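Local coordinates for fimbrin (PDB 1RT8), which binds and crosslinks actin filaments through calponin-homology domains, and serves cell polarity, cytokinesis, mating and spore formation, at residues A[68-73]-A[478-483]; A[90-95]-A[110-115]; A[449-454]-A[482-487]. One frame throughout, in Å; residues are numbered along the deposited sequence.

Contact 1: A[68-73]-A[478-483]; sequences ERVLNK and ISIARK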
loop_
_atom_site.group_PDB
_atom_site.type_symbol
_atom_site.label_atom_id
_atom_site.label_comp_id
_atom_site.label_asym_id
_atom_site.label_seq_id
_atom_site.Cartn_x
_atom_site.Cartn_y
_atom_site.Cartn_z
ATOM N N GLU A 68 15.578 7.078 4.812
ATOM C CA GLU A 68 15.920 6.974 6.223
ATOM C C GLU A 68 16.676 8.151 6.827
ATOM O O GLU A 68 16.756 8.277 8.048
ATOM C CB GLU A 68 16.665 5.664 6.469
ATOM C CG GLU A 68 15.950 4.473 5.850
ATOM C CD GLU A 68 16.476 3.143 6.359
ATOM O OE1 GLU A 68 17.618 3.112 6.861
ATOM O OE2 GLU A 68 15.747 2.128 6.246
ATOM N N ARG A 69 17.219 9.026 5.993
ATOM C CA ARG A 69 17.927 10.175 6.540
ATOM C C ARG A 69 16.984 11.173 7.220
ATOM O O ARG A 69 17.449 12.147 7.808
ATOM C CB ARG A 69 18.721 10.879 5.446
ATOM C CG ARG A 69 19.826 10.016 4.860
ATOM C CD ARG A 69 20.416 10.688 3.657
ATOM N NE ARG A 69 19.379 11.039 2.695
ATOM C CZ ARG A 69 19.586 11.789 1.620
ATOM N NH1 ARG A 69 20.798 12.267 1.374
ATOM N NH2 ARG A 69 18.585 12.065 0.793
ATOM N N VAL A 70 15.668 10.945 7.143
ATOM C CA VAL A 70 14.703 11.845 7.798
ATOM C C VAL A 70 14.391 11.355 9.214
ATOM O O VAL A 70 13.827 12.088 10.029
ATOM C CB VAL A 70 13.336 11.938 7.038
ATOM C CG1 VAL A 70 13.549 12.342 5.589
ATOM C CG2 VAL A 70 12.585 10.614 7.136
ATOM N N LEU A 71 14.765 10.114 9.506
ATOM C CA LEU A 71 14.498 9.530 10.811
ATOM C C LEU A 71 15.510 9.920 11.874
ATOM O O LEU A 71 16.703 10.037 11.591
ATOM C CB LEU A 71 14.478 8.003 10.705
ATOM C CG LEU A 71 13.468 7.378 9.744
ATOM C CD1 LEU A 71 13.787 5.911 9.544
ATOM C CD2 LEU A 71 12.061 7.568 10.298
ATOM N N ASN A 72 15.024 10.123 13.094
ATOM C CA ASN A 72 15.894 10.439 14.221
ATOM C C ASN A 72 16.486 9.084 14.567
ATOM O O ASN A 72 15.738 8.127 14.793
ATOM C CB ASN A 72 15.073 10.973 15.387
ATOM C CG ASN A 72 14.360 12.258 15.042
ATOM O OD1 ASN A 72 14.975 13.195 14.552
ATOM N ND2 ASN A 72 13.058 12.310 15.295
ATOM N N LYS A 73 17.811 8.993 14.622
ATOM C CA LYS A 73 18.449 7.702 14.861
ATOM C C LYS A 73 19.209 7.433 16.155
ATOM O O LYS A 73 20.330 6.929 16.111
ATOM C CB LYS A 73 19.363 7.381 13.676
ATOM C CG LYS A 73 18.629 7.315 12.350
ATOM C CD LYS A 73 19.578 7.142 11.186
ATOM C CE LYS A 73 18.820 7.101 9.871
ATOM N NZ LYS A 73 19.733 6.981 8.694
ATOM N N ILE A 478 9.268 13.756 -0.083
ATOM C CA ILE A 478 8.090 12.983 0.318
ATOM C C ILE A 478 8.195 12.467 1.751
ATOM O O ILE A 478 7.228 12.537 2.505
ATOM C CB ILE A 478 7.841 11.797 -0.640
ATOM C CG1 ILE A 478 7.367 12.331 -1.997
ATOM C CG2 ILE A 478 6.825 10.834 -0.032
ATOM C CD1 ILE A 478 7.228 11.275 -3.073
ATOM N N SER A 479 9.362 11.951 2.130
ATOM C CA SER A 479 9.555 11.447 3.485
ATOM C C SER A 479 9.508 12.590 4.511
ATOM O O SER A 479 9.048 12.407 5.644
ATOM C CB SER A 479 10.895 10.703 3.594
ATOM O OG SER A 479 10.898 9.511 2.813
ATOM N N ILE A 480 9.995 13.766 4.127
ATOM C CA ILE A 480 9.975 14.900 5.046
ATOM C C ILE A 480 8.524 15.352 5.242
ATOM O O ILE A 480 8.103 15.697 6.345
ATOM C CB ILE A 480 10.808 16.090 4.504
ATOM C CG1 ILE A 480 12.309 15.754 4.553
ATOM C CG2 ILE A 480 10.508 17.353 5.318
ATOM C CD1 ILE A 480 13.217 16.867 4.011
ATOM N N ALA A 481 7.769 15.354 4.156
ATOM C CA ALA A 481 6.371 15.760 4.214
ATOM C C ALA A 481 5.615 14.784 5.113
ATOM O O ALA A 481 4.756 15.175 5.901
ATOM C CB ALA A 481 5.771 15.786 2.789
ATOM N N ARG A 482 5.960 13.506 5.025
ATOM C CA ARG A 482 5.296 12.513 5.846
ATOM C C ARG A 482 5.666 12.708 7.308
ATOM O O ARG A 482 4.838 12.467 8.191
ATOM C CB ARG A 482 5.633 11.096 5.355
ATOM C CG ARG A 482 4.853 10.753 4.084
ATOM C CD ARG A 482 5.275 9.448 3.418
ATOM N NE ARG A 482 4.437 9.186 2.248
ATOM C CZ ARG A 482 4.757 8.356 1.262
ATOM N NH1 ARG A 482 5.910 7.697 1.296
ATOM N NH2 ARG A 482 3.926 8.197 0.235
ATOM N N LYS A 483 6.892 13.163 7.563
ATOM C CA LYS A 483 7.325 13.408 8.940
ATOM C C LYS A 483 6.491 14.556 9.528
ATOM O O LYS A 483 6.287 14.635 10.737
ATOM C CB LYS A 483 8.814 13.788 8.997
ATOM C CG LYS A 483 9.337 13.942 10.432
ATOM C CD LYS A 483 10.604 14.818 10.532
ATOM C CE LYS A 483 11.826 14.175 9.915
ATOM N NZ LYS A 483 13.100 14.819 10.381
#
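V70, in the loop of the first CH domain, lays its side chain on helix 467-483 of the fourth CH domain, where S479, I480 and K483 receive it. Its CB stands 3.9 Å from CE of K483. From there the two methyl branches part. CG1 of V70, lying beside the backbone N (chi1 -55°), has two partners: it comes within 3.7 Å of CB of S479 and 3.8 Å of CG1 of I480, and so sits between two consecutive residues of the helix. CG2 of V70 shares only the serine, at 3.9 Å from CB of S479. The valine touches S479 on carbon; the serine hydroxyl is hydrogen-bonded to N of D67 and O of R475, in the valine's own loop and one helical turn back, respectively. K483 comes from the C-terminal side with CG anti to its backbone N (chi1 -175°) and a bend at chi3, which carries NZ over to V70 O at 2.8 Å. The bond is weak, and doubtful in detail because the lysine end and this oxygen are modelled too close; the lysine also makes a cation-pi contact with Y455. Cutting K483 back to an alanine is likely to deprive the Y455 ring of its cation and bare the flank of V70 that the lysine chain lines. The contact is an interface between CH domains, the first and the fourth, and joins the two actin-binding regions of the fimbrin core.

Contact 2: A[90-95]-A[110-115]; sequences NVVINS and GDILEG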
loop_
_atom_site.group_PDB
_atom_site.type_symbol
_atom_site.label_atom_id
_atom_site.label_comp_id
_atom_site.label_asym_id
_atom_site.label_seq_id
_atom_site.Cartn_x
_atom_site.Cartn_y
_atom_site.Cartn_z
ATOM N N ASN A 90 5.338 9.419 12.540
ATOM C CA ASN A 90 4.539 10.073 11.505
ATOM C C ASN A 90 4.988 9.521 10.150
ATOM O O ASN A 90 4.167 9.268 9.259
ATOM C CB ASN A 90 4.751 11.590 11.525
ATOM C CG ASN A 90 3.975 12.273 12.628
ATOM O OD1 ASN A 90 3.087 11.681 13.230
ATOM N ND2 ASN A 90 4.299 13.532 12.888
ATOM N N VAL A 91 6.303 9.355 9.998
ATOM C CA VAL A 91 6.878 8.821 8.760
ATOM C C VAL A 91 6.387 7.387 8.525
ATOM O O VAL A 91 6.037 7.017 7.406
ATOM C CB VAL A 91 8.420 8.811 8.818
ATOM C CG1 VAL A 91 8.976 8.099 7.596
ATOM C CG2 VAL A 91 8.952 10.236 8.879
ATOM N N VAL A 92 6.378 6.586 9.586
ATOM C CA VAL A 92 5.908 5.201 9.517
ATOM C C VAL A 92 4.440 5.155 9.095
ATOM O O VAL A 92 4.088 4.540 8.085
ATOM C CB VAL A 92 6.049 4.498 10.896
ATOM C CG1 VAL A 92 5.215 3.223 10.936
ATOM C CG2 VAL A 92 7.519 4.172 11.160
ATOM N N ILE A 93 3.591 5.825 9.872
ATOM C CA ILE A 93 2.153 5.844 9.625
ATOM C C ILE A 93 1.760 6.330 8.235
ATOM O O ILE A 93 0.997 5.676 7.538
ATOM C CB ILE A 93 1.422 6.733 10.665
ATOM C CG1 ILE A 93 1.473 6.082 12.053
ATOM C CG2 ILE A 93 -0.025 6.990 10.213
ATOM C CD1 ILE A 93 0.782 4.757 12.141
ATOM N N ASN A 94 2.273 7.484 7.836
ATOM C CA ASN A 94 1.925 8.045 6.541
ATOM C C ASN A 94 2.512 7.327 5.343
ATOM O O ASN A 94 1.969 7.417 4.236
ATOM C CB ASN A 94 2.268 9.528 6.532
ATOM C CG ASN A 94 1.430 10.292 7.535
ATOM O OD1 ASN A 94 0.218 10.097 7.595
ATOM N ND2 ASN A 94 2.061 11.141 8.332
ATOM N N SER A 95 3.607 6.605 5.554
ATOM C CA SER A 95 4.193 5.839 4.463
ATOM C C SER A 95 3.288 4.619 4.277
ATOM O O SER A 95 2.903 4.269 3.159
ATOM C CB SER A 95 5.616 5.373 4.816
ATOM O OG SER A 95 6.518 6.458 4.877
ATOM N N GLY A 110 0.845 8.058 18.128
ATOM C CA GLY A 110 0.820 7.867 19.567
ATOM C C GLY A 110 0.590 6.428 19.996
ATOM O O GLY A 110 1.029 6.015 21.074
ATOM N N ASP A 111 -0.110 5.660 19.166
ATOM C CA ASP A 111 -0.376 4.262 19.478
ATOM C C ASP A 111 0.934 3.476 19.415
ATOM O O ASP A 111 1.160 2.563 20.216
ATOM C CB ASP A 111 -1.384 3.663 18.489
ATOM C CG ASP A 111 -2.755 4.318 18.572
ATOM O OD1 ASP A 111 -3.230 4.578 19.696
ATOM O OD2 ASP A 111 -3.367 4.558 17.513
ATOM N N ILE A 112 1.784 3.819 18.450
ATOM C CA ILE A 112 3.076 3.152 18.308
ATOM C C ILE A 112 3.943 3.556 19.498
ATOM O O ILE A 112 4.580 2.713 20.123
ATOM C CB ILE A 112 3.795 3.554 17.002
ATOM C CG1 ILE A 112 2.977 3.090 15.794
ATOM C CG2 ILE A 112 5.191 2.932 16.961
ATOM C CD1 ILE A 112 3.573 3.489 14.443
ATOM N N LEU A 113 3.943 4.844 19.821
ATOM C CA LEU A 113 4.725 5.350 20.950
ATOM C C LEU A 113 4.360 4.634 22.254
ATOM O O LEU A 113 5.220 4.403 23.102
ATOM C CB LEU A 113 4.512 6.863 21.114
ATOM C CG LEU A 113 5.124 7.535 22.356
ATOM C CD1 LEU A 113 6.632 7.396 22.333
ATOM C CD2 LEU A 113 4.732 8.998 22.393
ATOM N N GLU A 114 3.089 4.278 22.405
ATOM C CA GLU A 114 2.615 3.603 23.609
ATOM C C GLU A 114 2.790 2.090 23.567
ATOM O O GLU A 114 2.512 1.405 24.551
ATOM C CB GLU A 114 1.140 3.929 23.848
ATOM C CG GLU A 114 0.877 5.352 24.318
ATOM C CD GLU A 114 -0.583 5.749 24.191
ATOM O OE1 GLU A 114 -1.446 4.842 24.170
ATOM O OE2 GLU A 114 -0.871 6.965 24.123
ATOM N N GLY A 115 3.244 1.569 22.433
ATOM C CA GLY A 115 3.433 0.136 22.307
ATOM C C GLY A 115 2.153 -0.687 22.250
ATOM O O GLY A 115 2.140 -1.825 22.719
#
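Inside the first CH domain the short helix 109-113 rests on the long helix 82-99 through I112, whose tip meets V92 and I93. The backbones stay well apart, with CA of I93 and CA of I112 separated by 9.1 Å, so the distance is bridged by side chains alone. The outer bond of I112 is anti (chi2 178°), which sends CD1 outward, and this terminal methyl does all the touching. It lies 3.8 Å from CD1 of I93 and 3.9 Å from CG1 of V92, at the meeting point of two successive residues of the long helix. The two isoleucines run past each other in opposite directions. I93 is bent at chi2 (-62°), and its CG1 too is close to CD1 of I112, at 4.1 Å. L54 of helix 52-61 touches both V92 and I112, closing the group with a third helix, while I104 and I107 pack on I93. Behind the contact, S95 folds its hydroxyl back onto the preceding turn: OG of S95 donates to V91 O at 2.6 Å, tilted 25° from the carbonyl plane, and N of S95 reaches the same oxygen from the opposite face. A Schellman motif follows the short helix: G115 takes positive phi, and its N bonds to I112 O at 2.9 Å. With only aliphatic carbons meeting and no hydrogen bond between the two segments, this contact relies on burial and shape and supplies no directional bond.

Contact 3: A[449-454]-A[482-487]; sequences HGIKSE and RKLGAV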
loop_
_atom_site.group_PDB
_atom_site.type_symbol
_atom_site.label_atom_id
_atom_site.label_comp_id
_atom_site.label_asym_id
_atom_site.label_seq_id
_atom_site.Cartn_x
_atom_site.Cartn_y
_atom_site.Cartn_z
ATOM N N HIS A 449 11.216 23.536 3.218
ATOM C CA HIS A 449 12.159 24.316 3.999
ATOM C C HIS A 449 11.450 25.563 4.506
ATOM O O HIS A 449 11.751 26.069 5.590
ATOM C CB HIS A 449 13.374 24.703 3.147
ATOM C CG HIS A 449 14.353 25.577 3.868
ATOM N ND1 HIS A 449 14.344 26.952 3.759
ATOM C CD2 HIS A 449 15.320 25.278 4.768
ATOM C CE1 HIS A 449 15.262 27.461 4.563
ATOM N NE2 HIS A 449 15.867 26.468 5.186
ATOM N N GLY A 450 10.504 26.062 3.719
ATOM C CA GLY A 450 9.764 27.232 4.152
ATOM C C GLY A 450 8.791 26.898 5.274
ATOM O O GLY A 450 8.512 27.735 6.135
ATOM N N ILE A 451 8.270 25.675 5.269
ATOM C CA ILE A 451 7.311 25.238 6.282
ATOM C C ILE A 451 8.004 24.950 7.604
ATOM O O ILE A 451 7.521 25.333 8.669
ATOM C CB ILE A 451 6.562 23.977 5.815
ATOM C CG1 ILE A 451 5.745 24.302 4.565
ATOM C CG2 ILE A 451 5.624 23.462 6.906
ATOM C CD1 ILE A 451 5.027 23.099 3.994
ATOM N N LYS A 452 9.142 24.269 7.518
ATOM C CA LYS A 452 9.933 23.913 8.687
ATOM C C LYS A 452 11.390 23.850 8.224
ATOM O O LYS A 452 11.845 22.827 7.710
ATOM C CB LYS A 452 9.483 22.550 9.218
ATOM C CG LYS A 452 10.227 22.086 10.456
ATOM C CD LYS A 452 9.868 22.911 11.684
ATOM C CE LYS A 452 10.602 22.378 12.913
ATOM N NZ LYS A 452 10.233 23.070 14.173
ATOM N N SER A 453 12.120 24.945 8.409
ATOM C CA SER A 453 13.507 25.008 7.963
ATOM C C SER A 453 14.391 23.917 8.549
ATOM O O SER A 453 15.248 23.387 7.857
ATOM C CB SER A 453 14.107 26.379 8.280
ATOM O OG SER A 453 14.076 26.620 9.675
ATOM N N GLU A 454 14.171 23.569 9.812
ATOM C CA GLU A 454 14.985 22.549 10.466
ATOM C C GLU A 454 14.935 21.184 9.779
ATOM O O GLU A 454 15.883 20.411 9.867
ATOM C CB GLU A 454 14.566 22.380 11.932
ATOM C CG GLU A 454 14.757 23.612 12.816
ATOM C CD GLU A 454 13.812 24.756 12.465
ATOM O OE1 GLU A 454 12.670 24.488 12.028
ATOM O OE2 GLU A 454 14.206 25.928 12.647
ATOM N N ARG A 482 5.960 13.506 5.025
ATOM C CA ARG A 482 5.296 12.513 5.846
ATOM C C ARG A 482 5.666 12.708 7.308
ATOM O O ARG A 482 4.838 12.467 8.191
ATOM C CB ARG A 482 5.633 11.096 5.355
ATOM C CG ARG A 482 4.853 10.753 4.084
ATOM C CD ARG A 482 5.275 9.448 3.418
ATOM N NE ARG A 482 4.437 9.186 2.248
ATOM C CZ ARG A 482 4.757 8.356 1.262
ATOM N NH1 ARG A 482 5.910 7.697 1.296
ATOM N NH2 ARG A 482 3.926 8.197 0.235
ATOM N N LYS A 483 6.892 13.163 7.563
ATOM C CA LYS A 483 7.325 13.408 8.940
ATOM C C LYS A 483 6.491 14.556 9.528
ATOM O O LYS A 483 6.287 14.635 10.737
ATOM C CB LYS A 483 8.814 13.788 8.997
ATOM C CG LYS A 483 9.337 13.942 10.432
ATOM C CD LYS A 483 10.604 14.818 10.532
ATOM C CE LYS A 483 11.826 14.175 9.915
ATOM N NZ LYS A 483 13.100 14.819 10.381
ATOM N N LEU A 484 6.025 15.452 8.667
ATOM C CA LEU A 484 5.198 16.578 9.104
ATOM C C LEU A 484 3.719 16.176 9.247
ATOM O O LEU A 484 2.892 16.967 9.719
ATOM C CB LEU A 484 5.305 17.733 8.110
ATOM C CG LEU A 484 6.597 18.555 8.058
ATOM C CD1 LEU A 484 6.581 19.386 6.792
ATOM C CD2 LEU A 484 6.724 19.450 9.284
ATOM N N GLY A 485 3.400 14.956 8.831
ATOM C CA GLY A 485 2.035 14.469 8.916
ATOM C C GLY A 485 1.250 14.524 7.611
ATOM O O GLY A 485 0.049 14.279 7.600
ATOM N N ALA A 486 1.917 14.834 6.509
ATOM C CA ALA A 486 1.244 14.924 5.216
ATOM C C ALA A 486 0.845 13.560 4.656
ATOM O O ALA A 486 1.624 12.614 4.695
ATOM C CB ALA A 486 2.144 15.646 4.218
ATOM N N VAL A 487 -0.371 13.473 4.127
ATOM C CA VAL A 487 -0.872 12.241 3.523
ATOM C C VAL A 487 -0.606 12.395 2.029
ATOM O O VAL A 487 -1.257 13.196 1.349
ATOM C CB VAL A 487 -2.393 12.070 3.793
ATOM C CG1 VAL A 487 -2.957 10.929 2.954
ATOM C CG2 VAL A 487 -2.613 11.776 5.271
#
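L484 spreads its two methyls over I451 and K452, joining the end regions of two helices of the fourth CH domain: helix 467-483, after which a Schellman motif follows, and helix 442-451. CD1 of L484 meets CG2 of I451 at 4.2 Å, and CD2 of L484 lies equally far, 4.2 Å, from CB of K452. The leucine therefore spans the point where the chain leaves helix 442-451, K452 being the first residue with non-helical backbone angles. Contact is light and lies near the surface. Only the root of K452 takes part; its chain bends at chi2 (70°) and leads away, bringing NZ into a salt bridge with OE1 of E454 at 3.5 Å. One shell out, I451 is packed against W416 and M420 of helix 410-421 and L510 of helix 500-511, which tie it into the body of the domain, while Y455, next after E454, also touches L484. The turn after the leucine is likely to help fix its place. G485 has positive phi (100°), and a CB there would jam against the carbonyl O of L484; the turn closes as N of G485 bonds to R482 O at 2.9 Å.

Helix 467-483 carries contacts 1 and 3 and is touched by helix 82-99 of contact 2. Contacts 1 and 3, with centres about 9 Å apart, share R482 and K483: the first joins the helix to the first CH domain, the third to its own domain. A probable hydrogen bond from A486 N to A481 O (2.9 Å) links the two. Contact 2, about 13 Å from contact 1 and 16 Å from contact 3 between centres, lies within the first domain and is nested in the long chain loop that contact 1 closes. Another face of its helix 82-99 turns to the fourth domain: ND2 of N94 bonds to R482 O and ND2 of N90 to K483 O, each at 3.1 Å, using carbonyls of its last turn.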